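Local coordinates for N-terminal acetyltransferase-like protein (Chaetomium thermophilum, PDB 5NNP), which probably acts as the helical, TPR-containing auxiliary subunit of an N-terminal acetyltransferase complex, holding the catalytic partner that acetylates protein N-termini, at residues 451-455 and 456-460; 487-490 and 491-495; 512-515 and 516-520; 554-557 and 558-562. All blocks are in the same frame, centred on the assembly; numbering follows the deposited sequence.

In the fold
All four contacts are local ones on neighbouring helices of the all-helical chain. Interactions 1 and 2 have centres 11 Å apart and are joined by a salt bridge, Arg454 NH2 of interaction 1 to Glu492 OE1 of interaction 2 at 3.1 Å; the same OE1 takes Arg558 NH2 of interaction 4 at 2.7 Å, so one acid connects three of the contacts. Helix 503-523 follows helix 487-499, and Leu490 CD1 of interaction 2 packs 3.6 Å from Ile516 CD1 of interaction 3. Interaction 4 closes the group, with Ala559 CB 3.5 Å from Val513 CG1. Interactions 1 and 3 stay apart, about 12 Å between nearest atoms. Trp488, Trp520, Pro554 and Phe555 also meet another protein chain, which brings this region to a subunit interface.

Interaction 1 (451-455 and 456-460); sequences YQLRN and NENEK
The amide of Asn455 and the carboxylate of Glu457 lie side by side with their planes 88° apart: Asn455 ND2 donates to Glu457 OE2 at 2.9 Å from above the carboxylate plane, the acceptor tilted from the amide plane. The other oxygen is met on its syn side, somewhat out of the carboxylate plane, by Lys460 NZ, which forms a salt bridge to Glu457 OE1 at 3.1 Å. This pairing sits on a Schellman motif that ends helix 442-454. Asn456, with positive phi (58°), is its C-prime residue; Glu457 N reaches back to Gln452 O at 2.7 Å, and Asn456 N to Leu453 O at 2.8 Å. Glu457 then occupies the N-cap position of helix 458-465, so after a three-residue turn, 455-457, the chain enters the next helix. Were Glu457 replaced by an alanine, the Asn455 amide and the Lys460 ammonium would probably lose their common partner and be freer to turn. The Asn456 amide is held from outside, its OD1 accepting from Arg499. Farther along, Gln452 crosses Lys460 at about a right angle, its NE2 3.9 Å from Lys460 CD, while its OE1 bonds to Thr464. On the buried side the Leu453 side chain stands with CG anti to the carbonyl carbon (chi1 -64°), which carries its CD2 methyl to 3.6 Å from Asn458 CA.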
loop_
_atom_site.group_PDB
_atom_site.type_symbol
_atom_site.label_atom_id
_atom_site.label_comp_id
_atom_site.label_asym_id
_atom_site.label_seq_id
_atom_site.Cartn_x
_atom_site.Cartn_y
_atom_site.Cartn_z
ATOM N N TYR A 451 -12.734 18.033 9.851
ATOM C CA TYR A 451 -13.618 19.183 9.688
ATOM C C TYR A 451 -13.061 20.453 10.351
ATOM O O TYR A 451 -13.195 21.550 9.820
ATOM C CB TYR A 451 -15.013 18.850 10.219
ATOM C CG TYR A 451 -15.862 18.210 9.148
ATOM C CD1 TYR A 451 -15.357 17.178 8.375
ATOM C CD2 TYR A 451 -17.151 18.656 8.884
ATOM C CE1 TYR A 451 -16.105 16.600 7.378
ATOM C CE2 TYR A 451 -17.913 18.076 7.885
ATOM C CZ TYR A 451 -17.380 17.054 7.134
ATOM O OH TYR A 451 -18.125 16.473 6.134
ATOM N N GLN A 452 -12.402 20.300 11.486
ATOM C CA GLN A 452 -11.796 21.443 12.140
ATOM C C GLN A 452 -10.624 21.994 11.321
ATOM O O GLN A 452 -10.485 23.219 11.171
ATOM C CB GLN A 452 -11.376 21.058 13.560
ATOM C CG GLN A 452 -12.590 20.848 14.481
ATOM C CD GLN A 452 -12.264 20.140 15.787
ATOM O OE1 GLN A 452 -11.159 19.622 15.969
ATOM N NE2 GLN A 452 -13.232 20.115 16.709
ATOM N N LEU A 453 -9.799 21.100 10.774
ATOM C CA LEU A 453 -8.737 21.512 9.858
ATOM C C LEU A 453 -9.312 22.159 8.597
ATOM O O LEU A 453 -8.763 23.127 8.084
ATOM C CB LEU A 453 -7.850 20.325 9.478
ATOM C CG LEU A 453 -7.054 19.686 10.614
ATOM C CD1 LEU A 453 -6.349 18.457 10.111
ATOM C CD2 LEU A 453 -6.051 20.662 11.186
ATOM N N ARG A 454 -10.412 21.616 8.093
ATOM C CA ARG A 454 -11.098 22.237 6.965
ATOM C C ARG A 454 -11.576 23.644 7.325
ATOM O O ARG A 454 -11.712 24.493 6.447
ATOM C CB ARG A 454 -12.279 21.379 6.506
ATOM C CG ARG A 454 -11.874 20.098 5.818
ATOM C CD ARG A 454 -11.005 20.389 4.613
ATOM N NE ARG A 454 -10.538 19.174 3.950
ATOM C CZ ARG A 454 -11.221 18.504 3.026
ATOM N NH1 ARG A 454 -12.424 18.908 2.660
ATOM N NH2 ARG A 454 -10.698 17.420 2.470
ATOM N N ASN A 455 -11.821 23.883 8.613
ATOM C CA ASN A 455 -12.169 25.214 9.104
ATOM C C ASN A 455 -10.939 25.984 9.608
ATOM O O ASN A 455 -11.055 26.980 10.305
ATOM C CB ASN A 455 -13.209 25.111 10.212
ATOM C CG ASN A 455 -13.849 26.438 10.536
ATOM O OD1 ASN A 455 -14.036 27.275 9.666
ATOM N ND2 ASN A 455 -14.202 26.628 11.790
ATOM N N ASN A 456 -9.768 25.494 9.228
ATOM C CA ASN A 456 -8.494 26.079 9.590
ATOM C C ASN A 456 -8.246 26.190 11.080
ATOM O O ASN A 456 -7.527 27.088 11.501
ATOM C CB ASN A 456 -8.342 27.454 8.954
ATOM C CG ASN A 456 -8.156 27.381 7.459
ATOM O OD1 ASN A 456 -7.979 26.302 6.903
ATOM N ND2 ASN A 456 -8.190 28.534 6.797
ATOM N N GLU A 457 -8.795 25.268 11.874
ATOM C CA GLU A 457 -8.509 25.265 13.311
ATOM C C GLU A 457 -7.496 24.189 13.697
ATOM O O GLU A 457 -7.841 23.210 14.366
ATOM C CB GLU A 457 -9.786 25.063 14.116
ATOM C CG GLU A 457 -10.762 26.220 14.063
ATOM C CD GLU A 457 -12.078 25.866 14.717
ATOM O OE1 GLU A 457 -12.234 26.152 15.925
ATOM O OE2 GLU A 457 -12.952 25.287 14.030
ATOM N N ASN A 458 -6.245 24.377 13.289
ATOM C CA ASN A 458 -5.218 23.347 13.470
ATOM C C ASN A 458 -5.035 22.913 14.912
ATOM O O ASN A 458 -5.057 21.726 15.233
ATOM C CB ASN A 458 -3.880 23.843 12.921
ATOM C CG ASN A 458 -3.965 24.208 11.458
ATOM O OD1 ASN A 458 -4.669 25.149 11.076
ATOM N ND2 ASN A 458 -3.274 23.453 10.625
ATOM N N GLU A 459 -4.850 23.889 15.784
ATOM C CA GLU A 459 -4.520 23.605 17.166
ATOM C C GLU A 459 -5.675 22.869 17.859
ATOM O O GLU A 459 -5.449 21.964 18.673
ATOM C CB GLU A 459 -4.141 24.905 17.885
ATOM C CG GLU A 459 -4.841 26.121 17.340
ATOM C CD GLU A 459 -4.041 26.864 16.289
ATOM O OE1 GLU A 459 -4.539 26.985 15.153
ATOM O OE2 GLU A 459 -2.938 27.358 16.600
ATOM N N LYS A 460 -6.907 23.233 17.506
ATOM C CA LYS A 460 -8.076 22.503 17.982
ATOM C C LYS A 460 -8.103 21.090 17.419
ATOM O O LYS A 460 -8.293 20.126 18.169
ATOM C CB LYS A 460 -9.356 23.233 17.608
ATOM C CG LYS A 460 -10.629 22.740 18.294
ATOM C CD LYS A 460 -11.788 23.594 17.798
ATOM C CE LYS A 460 -12.892 23.790 18.802
ATOM N NZ LYS A 460 -13.710 24.931 18.310
#

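Interaction 2 (487-490 and 491-495); sequences IWFL and TEDGE
Thr491 stands one helical turn beyond Ile487 and turns its hydroxyl back on it. With OG1 anti to its own carbonyl carbon (chi1 -52°), the hydroxyl donates to Ile487 O at 2.7 Å, while Thr491 N donates to that oxygen at 2.9 Å. The two donors come from opposite faces of the carbonyl plane, and the side chains cross obliquely, with OG1 also 3.6 Å from Ile487 CG2. The next pair is arranged differently: Trp488 and Glu492 cross at about a right angle, and the methylene Glu492 CG lies at the edge of the indole, 3.9 Å from Trp488 CE3, well short of stacking. Phe489 instead offers a face. Asp493 CB sits over it, offset toward the rim and 4.1 Å from Phe489 CE2, and the carboxylate runs nearly parallel to the ring, their planes 14° apart. Leu490 meets Gly494 through the backbone alone, its O accepting from Gly494 N. These are successive i to i+4 pairs of the regular helix 487-499, which packs in the helical array against helices 442-454, 503-523 and 554-572. Both acids meet the rings chiefly through methylene carbons, while their oxygens find partners elsewhere, Glu492 with Arg558 and Arg454, Asp493 with Arg509 and Asn458. Arginines gathered round these buried carboxylates are likely to keep them ionised.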
loop_
_atom_site.group_PDB
_atom_site.type_symbol
_atom_site.label_atom_id
_atom_site.label_comp_id
_atom_site.label_asym_id
_atom_site.label_seq_id
_atom_site.Cartn_x
_atom_site.Cartn_y
_atom_site.Cartn_z
ATOM N N ILE A 487 -0.635 9.800 7.323
ATOM C CA ILE A 487 -0.520 10.695 6.173
ATOM C C ILE A 487 -1.754 11.598 5.940
ATOM O O ILE A 487 -1.615 12.739 5.511
ATOM C CB ILE A 487 -0.233 9.881 4.882
ATOM C CG1 ILE A 487 1.143 9.209 4.984
ATOM C CG2 ILE A 487 -0.280 10.773 3.634
ATOM C CD1 ILE A 487 1.475 8.278 3.838
ATOM N N TRP A 488 -2.954 11.099 6.204
ATOM C CA TRP A 488 -4.137 11.923 5.983
ATOM C C TRP A 488 -4.052 13.155 6.882
ATOM O O TRP A 488 -4.229 14.291 6.414
ATOM C CB TRP A 488 -5.447 11.145 6.214
ATOM C CG TRP A 488 -5.933 11.046 7.646
ATOM C CD1 TRP A 488 -5.795 9.976 8.488
ATOM C CD2 TRP A 488 -6.646 12.052 8.396
ATOM N NE1 TRP A 488 -6.363 10.256 9.709
ATOM C CE2 TRP A 488 -6.891 11.517 9.679
ATOM C CE3 TRP A 488 -7.084 13.351 8.110
ATOM C CZ2 TRP A 488 -7.567 12.232 10.665
ATOM C CZ3 TRP A 488 -7.757 14.060 9.099
ATOM C CH2 TRP A 488 -7.990 13.499 10.356
ATOM N N PHE A 489 -3.726 12.951 8.152
ATOM C CA PHE A 489 -3.724 14.084 9.056
ATOM C C PHE A 489 -2.585 15.035 8.718
ATOM O O PHE A 489 -2.776 16.245 8.696
ATOM C CB PHE A 489 -3.618 13.661 10.519
ATOM C CG PHE A 489 -3.560 14.829 11.450
ATOM C CD1 PHE A 489 -4.719 15.504 11.802
ATOM C CD2 PHE A 489 -2.353 15.290 11.939
ATOM C CE1 PHE A 489 -4.680 16.582 12.638
ATOM C CE2 PHE A 489 -2.313 16.391 12.784
ATOM C CZ PHE A 489 -3.482 17.032 13.129
ATOM N N LEU A 490 -1.399 14.481 8.465
ATOM C CA LEU A 490 -0.236 15.297 8.125
ATOM C C LEU A 490 -0.521 16.161 6.895
ATOM O O LEU A 490 -0.202 17.351 6.883
ATOM C CB LEU A 490 0.996 14.423 7.892
ATOM C CG LEU A 490 1.619 13.722 9.109
ATOM C CD1 LEU A 490 2.775 12.818 8.687
ATOM C CD2 LEU A 490 2.090 14.710 10.142
ATOM N N THR A 491 -1.146 15.574 5.876
ATOM C CA THR A 491 -1.452 16.326 4.658
ATOM C C THR A 491 -2.476 17.428 4.936
ATOM O O THR A 491 -2.268 18.584 4.565
ATOM C CB THR A 491 -1.982 15.417 3.539
ATOM O OG1 THR A 491 -1.090 14.316 3.350
ATOM C CG2 THR A 491 -2.084 16.186 2.239
ATOM N N GLU A 492 -3.578 17.059 5.589
ATOM C CA GLU A 492 -4.621 18.016 5.957
ATOM C C GLU A 492 -4.080 19.147 6.828
ATOM O O GLU A 492 -4.393 20.316 6.624
ATOM C CB GLU A 492 -5.753 17.297 6.688
ATOM C CG GLU A 492 -6.664 16.499 5.776
ATOM C CD GLU A 492 -7.468 17.384 4.853
ATOM O OE1 GLU A 492 -7.952 16.887 3.827
ATOM O OE2 GLU A 492 -7.634 18.586 5.158
ATOM N N ASP A 493 -3.265 18.789 7.811
ATOM C CA ASP A 493 -2.654 19.772 8.693
ATOM C C ASP A 493 -1.802 20.759 7.900
ATOM O O ASP A 493 -1.796 21.954 8.186
ATOM C CB ASP A 493 -1.804 19.082 9.757
ATOM C CG ASP A 493 -1.398 20.017 10.881
ATOM O OD1 ASP A 493 -2.236 20.831 11.324
ATOM O OD2 ASP A 493 -0.238 19.932 11.333
ATOM N N GLY A 494 -1.083 20.251 6.906
ATOM C CA GLY A 494 -0.226 21.081 6.084
ATOM C C GLY A 494 -1.023 22.057 5.244
ATOM O O GLY A 494 -0.735 23.254 5.232
ATOM N N GLU A 495 -2.035 21.546 4.550
ATOM C CA GLU A 495 -2.866 22.369 3.694
ATOM C C GLU A 495 -3.543 23.472 4.507
ATOM O O GLU A 495 -3.644 24.620 4.055
ATOM C CB GLU A 495 -3.888 21.497 2.958
ATOM C CG GLU A 495 -3.230 20.500 2.010
ATOM C CD GLU A 495 -4.209 19.623 1.251
ATOM O OE1 GLU A 495 -5.417 19.628 1.560
ATOM O OE2 GLU A 495 -3.766 18.922 0.326
#

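Interaction 3 (512-515 and 516-520); sequences TVFS and IFDTW
Thr519 grips Ser515 O twice, through its backbone N at 3.0 Å and its OG1 at 3.2 Å, one from each face of the carbonyl plane. Other main-chain bonds are of the i to i+4 kind, among them Ile516 N to Thr512 O, Phe517 N to Val513 O and Asp518 N to Phe514 O. Water adds a further polar link. Water 1 donates both to Phe514 O, 3.1 Å away, and to Asp518 OD1, 3.0 Å away, and it rests over the centre of the Phe514 ring. The Asp518 CG lies anti to its own carbonyl carbon (chi1 -76°), which sets the carboxylate beside that ring and the water; it also forms a salt bridge with Arg551. With an alanine at Asp518, the water would probably lose one of its two acceptors and Arg551 would be left without this countercharge. The helix concerned, 503-523, is one rod of the helical array expected of TPR-like auxiliary subunits, lying against helices 487-499 and 554-572. Among the aromatic contacts, the Phe514 ring and the carboxylate are nearly perpendicular, 80° between planes, with Phe514 CE1 3.6 Å from Asp518 OD2; Lys660 makes a cation-pi contact with the same ring. Phe517 turns its edge to the backbone, CD2 3.5 Å from Val513 O and in the ring plane. Ile516 likewise lays CG1 against backbone, 3.4 Å from Thr512 O. Apolar packing is looser, Val513 CG1 standing 4.4 Å from Phe517 CD2.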
loop_
_atom_site.group_PDB
_atom_site.type_symbol
_atom_site.label_atom_id
_atom_site.label_comp_id
_atom_site.label_asym_id
_atom_site.label_seq_id
_atom_site.Cartn_x
_atom_site.Cartn_y
_atom_site.Cartn_z
ATOM N N THR A 512 7.424 15.719 5.799
ATOM C CA THR A 512 7.236 14.541 6.635
ATOM C C THR A 512 6.572 13.386 5.874
ATOM O O THR A 512 6.971 12.232 6.025
ATOM C CB THR A 512 6.429 14.896 7.892
ATOM O OG1 THR A 512 7.220 15.767 8.697
ATOM C CG2 THR A 512 6.081 13.663 8.712
ATOM N N VAL A 513 5.567 13.695 5.060
ATOM C CA VAL A 513 4.944 12.692 4.201
ATOM C C VAL A 513 5.949 12.117 3.181
ATOM O O VAL A 513 5.921 10.940 2.847
ATOM C CB VAL A 513 3.743 13.293 3.465
ATOM C CG1 VAL A 513 3.251 12.379 2.364
ATOM C CG2 VAL A 513 2.638 13.609 4.457
ATOM N N PHE A 514 6.838 12.962 2.689
ATOM C CA PHE A 514 7.882 12.526 1.781
ATOM C C PHE A 514 8.798 11.491 2.476
ATOM O O PHE A 514 9.142 10.461 1.894
ATOM C CB PHE A 514 8.669 13.753 1.295
ATOM C CG PHE A 514 9.719 13.448 0.281
ATOM C CD1 PHE A 514 11.001 13.068 0.680
ATOM C CD2 PHE A 514 9.441 13.559 -1.079
ATOM C CE1 PHE A 514 11.991 12.799 -0.260
ATOM C CE2 PHE A 514 10.430 13.284 -2.038
ATOM C CZ PHE A 514 11.702 12.897 -1.628
ATOM N N SER A 515 9.158 11.764 3.729
ATOM C CA SER A 515 10.006 10.876 4.516
ATOM C C SER A 515 9.345 9.552 4.872
ATOM O O SER A 515 10.015 8.510 4.943
ATOM C CB SER A 515 10.432 11.566 5.789
ATOM O OG SER A 515 11.487 12.460 5.507
ATOM N N ILE A 516 8.039 9.598 5.112
ATOM C CA ILE A 516 7.281 8.382 5.336
ATOM C C ILE A 516 7.407 7.481 4.119
ATOM O O ILE A 516 7.524 6.261 4.265
ATOM C CB ILE A 516 5.798 8.677 5.636
ATOM C CG1 ILE A 516 5.668 9.301 7.023
ATOM C CG2 ILE A 516 4.972 7.424 5.579
ATOM C CD1 ILE A 516 4.288 9.874 7.297
ATOM N N PHE A 517 7.424 8.069 2.922
ATOM C CA PHE A 517 7.544 7.240 1.725
ATOM C C PHE A 517 8.964 6.697 1.596
ATOM O O PHE A 517 9.154 5.580 1.134
ATOM C CB PHE A 517 7.099 7.989 0.465
ATOM C CG PHE A 517 5.647 7.755 0.130
ATOM C CD1 PHE A 517 5.269 6.724 -0.714
ATOM C CD2 PHE A 517 4.648 8.518 0.718
ATOM C CE1 PHE A 517 3.925 6.487 -1.001
ATOM C CE2 PHE A 517 3.291 8.270 0.439
ATOM C CZ PHE A 517 2.940 7.260 -0.423
ATOM N N ASP A 518 9.958 7.438 2.063
ATOM C CA ASP A 518 11.315 6.908 2.056
ATOM C C ASP A 518 11.384 5.680 2.961
ATOM O O ASP A 518 12.073 4.714 2.659
ATOM C CB ASP A 518 12.334 7.956 2.505
ATOM C CG ASP A 518 12.625 9.003 1.428
ATOM O OD1 ASP A 518 12.280 8.771 0.245
ATOM O OD2 ASP A 518 13.208 10.060 1.775
ATOM N N THR A 519 10.639 5.715 4.059
ATOM C CA THR A 519 10.668 4.635 5.029
ATOM C C THR A 519 10.035 3.379 4.462
ATOM O O THR A 519 10.569 2.282 4.593
ATOM C CB THR A 519 9.938 5.017 6.301
ATOM O OG1 THR A 519 10.646 6.072 6.949
ATOM C CG2 THR A 519 9.823 3.806 7.241
ATOM N N TRP A 520 8.876 3.562 3.847
ATOM C CA TRP A 520 8.161 2.492 3.190
ATOM C C TRP A 520 9.061 1.812 2.162
ATOM O O TRP A 520 9.041 0.585 2.012
ATOM C CB TRP A 520 6.900 3.060 2.548
ATOM C CG TRP A 520 5.861 3.430 3.569
ATOM C CD1 TRP A 520 5.969 3.296 4.920
ATOM C CD2 TRP A 520 4.549 3.963 3.321
ATOM N NE1 TRP A 520 4.814 3.721 5.533
ATOM C CE2 TRP A 520 3.927 4.128 4.578
ATOM C CE3 TRP A 520 3.847 4.327 2.163
ATOM C CZ2 TRP A 520 2.632 4.650 4.711
ATOM C CZ3 TRP A 520 2.550 4.842 2.298
ATOM C CH2 TRP A 520 1.959 4.993 3.560
HETATM O O HOH W 1 9.789 9.722 -1.053
#

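Interaction 4 (554-557 and 558-562); sequences PFYF and RAALD
Arg558 N donates to Pro554 O at 3.0 Å and almost straight, 171° at the hydrogen, closing the first turn of helix 554-572. Leu561 N to Phe557 O (2.8 Å) and Ala560 N to Tyr556 O continue the helical pattern. Between them the turn from Phe555 to Ala559 is opened: Phe555 O and Ala559 N lie 4.4 Å apart, and water 2 fills in, donating to Phe555 O at 2.8 Å and accepting weakly from Ala559 N. Outside the backbone, the extended Arg558 chain carries its guanidinium to Glu492 and Glu495 on helix 487-499, and Tyr556 OH bonds to Phe661 O. Packing follows the polar layer. Tyr556 has CG anti to the backbone N (chi1 172°), which swings the ring toward the next turn, and the Ala560 methyl sits over one face, a CH-pi contact with CB 3.9 Å from the ring centroid; the ring atom nearest that methyl is Tyr556 CE2, 3.4 Å from Ala560 CB. The next i to i+4 pair lies side by side: Phe557 and Leu561 point the same way, and Phe557 CE2 meets Leu561 CD2 at 3.7 Å, with Ile665 of helix 654-668 against the Phe557 ring. At the start of the helix Pro554 and Phe555 face another protein chain. Chemically, an apolar aromatic side and a charged side share one helix, and the paired acids probably offset the arginine's charge.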
loop_
_atom_site.group_PDB
_atom_site.type_symbol
_atom_site.label_atom_id
_atom_site.label_comp_id
_atom_site.label_asym_id
_atom_site.label_seq_id
_atom_site.Cartn_x
_atom_site.Cartn_y
_atom_site.Cartn_z
ATOM N N PRO A 554 -1.739 7.767 -4.603
ATOM C CA PRO A 554 -2.211 9.138 -4.396
ATOM C C PRO A 554 -1.788 9.699 -3.033
ATOM O O PRO A 554 -1.669 10.919 -2.892
ATOM C CB PRO A 554 -3.731 9.006 -4.497
ATOM C CG PRO A 554 -3.966 7.848 -5.297
ATOM C CD PRO A 554 -2.856 6.868 -4.915
ATOM N N PHE A 555 -1.515 8.823 -2.068
ATOM C CA PHE A 555 -1.009 9.245 -0.760
ATOM C C PHE A 555 0.308 10.013 -0.859
ATOM O O PHE A 555 0.542 10.941 -0.074
ATOM C CB PHE A 555 -0.841 8.040 0.169
ATOM C CG PHE A 555 -2.041 7.772 1.021
ATOM C CD1 PHE A 555 -3.261 8.316 0.697
ATOM C CD2 PHE A 555 -1.937 7.008 2.174
ATOM C CE1 PHE A 555 -4.367 8.093 1.495
ATOM C CE2 PHE A 555 -3.037 6.780 2.981
ATOM C CZ PHE A 555 -4.251 7.328 2.646
ATOM N N TYR A 556 1.162 9.628 -1.814
ATOM C CA TYR A 556 2.357 10.412 -2.120
ATOM C C TYR A 556 2.002 11.655 -2.940
ATOM O O TYR A 556 2.444 12.763 -2.642
ATOM C CB TYR A 556 3.406 9.591 -2.895
ATOM C CG TYR A 556 4.547 10.469 -3.381
ATOM C CD1 TYR A 556 5.645 10.709 -2.572
ATOM C CD2 TYR A 556 4.499 11.103 -4.627
ATOM C CE1 TYR A 556 6.678 11.532 -2.992
ATOM C CE2 TYR A 556 5.519 11.927 -5.057
ATOM C CZ TYR A 556 6.610 12.142 -4.238
ATOM O OH TYR A 556 7.636 12.969 -4.653
ATOM N N PHE A 557 1.218 11.450 -3.989
ATOM C CA PHE A 557 0.995 12.480 -4.988
ATOM C C PHE A 557 0.402 13.765 -4.405
ATOM O O PHE A 557 0.854 14.854 -4.724
ATOM C CB PHE A 557 0.085 11.944 -6.095
ATOM C CG PHE A 557 -0.120 12.914 -7.221
ATOM C CD1 PHE A 557 0.734 12.905 -8.316
ATOM C CD2 PHE A 557 -1.145 13.855 -7.171
ATOM C CE1 PHE A 557 0.568 13.803 -9.357
ATOM C CE2 PHE A 557 -1.317 14.760 -8.201
ATOM C CZ PHE A 557 -0.457 14.734 -9.303
ATOM N N ARG A 558 -0.595 13.635 -3.536
ATOM C CA ARG A 558 -1.279 14.808 -2.989
ATOM C C ARG A 558 -0.328 15.746 -2.231
ATOM O O ARG A 558 -0.188 16.922 -2.574
ATOM C CB ARG A 558 -2.429 14.374 -2.081
ATOM C CG ARG A 558 -3.290 15.533 -1.609
ATOM C CD ARG A 558 -4.528 15.061 -0.878
ATOM N NE ARG A 558 -5.134 16.142 -0.113
ATOM C CZ ARG A 558 -6.064 15.974 0.825
ATOM N NH1 ARG A 558 -6.496 14.758 1.122
ATOM N NH2 ARG A 558 -6.546 17.023 1.473
ATOM N N ALA A 559 0.328 15.215 -1.203
ATOM C CA ALA A 559 1.278 16.002 -0.435
ATOM C C ALA A 559 2.381 16.532 -1.329
ATOM O O ALA A 559 2.857 17.643 -1.118
ATOM C CB ALA A 559 1.873 15.178 0.700
ATOM N N ALA A 560 2.797 15.744 -2.318
ATOM C CA ALA A 560 3.899 16.156 -3.185
ATOM C C ALA A 560 3.489 17.289 -4.118
ATOM O O ALA A 560 4.267 18.210 -4.372
ATOM C CB ALA A 560 4.420 14.981 -3.992
ATOM N N LEU A 561 2.268 17.234 -4.628
ATOM C CA LEU A 561 1.805 18.319 -5.479
ATOM C C LEU A 561 1.587 19.590 -4.651
ATOM O O LEU A 561 1.747 20.693 -5.158
ATOM C CB LEU A 561 0.533 17.924 -6.220
ATOM C CG LEU A 561 -0.079 19.006 -7.110
ATOM C CD1 LEU A 561 0.899 19.545 -8.154
ATOM C CD2 LEU A 561 -1.299 18.442 -7.788
ATOM N N ASP A 562 1.239 19.434 -3.374
ATOM C CA ASP A 562 1.154 20.585 -2.471
ATOM C C ASP A 562 2.515 21.271 -2.338
ATOM O O ASP A 562 2.634 22.467 -2.574
ATOM C CB ASP A 562 0.652 20.187 -1.076
ATOM C CG ASP A 562 -0.784 19.669 -1.074
ATOM O OD1 ASP A 562 -1.515 19.816 -2.077
ATOM O OD2 ASP A 562 -1.191 19.107 -0.042
HETATM O O HOH W 2 -0.971 13.207 0.703
#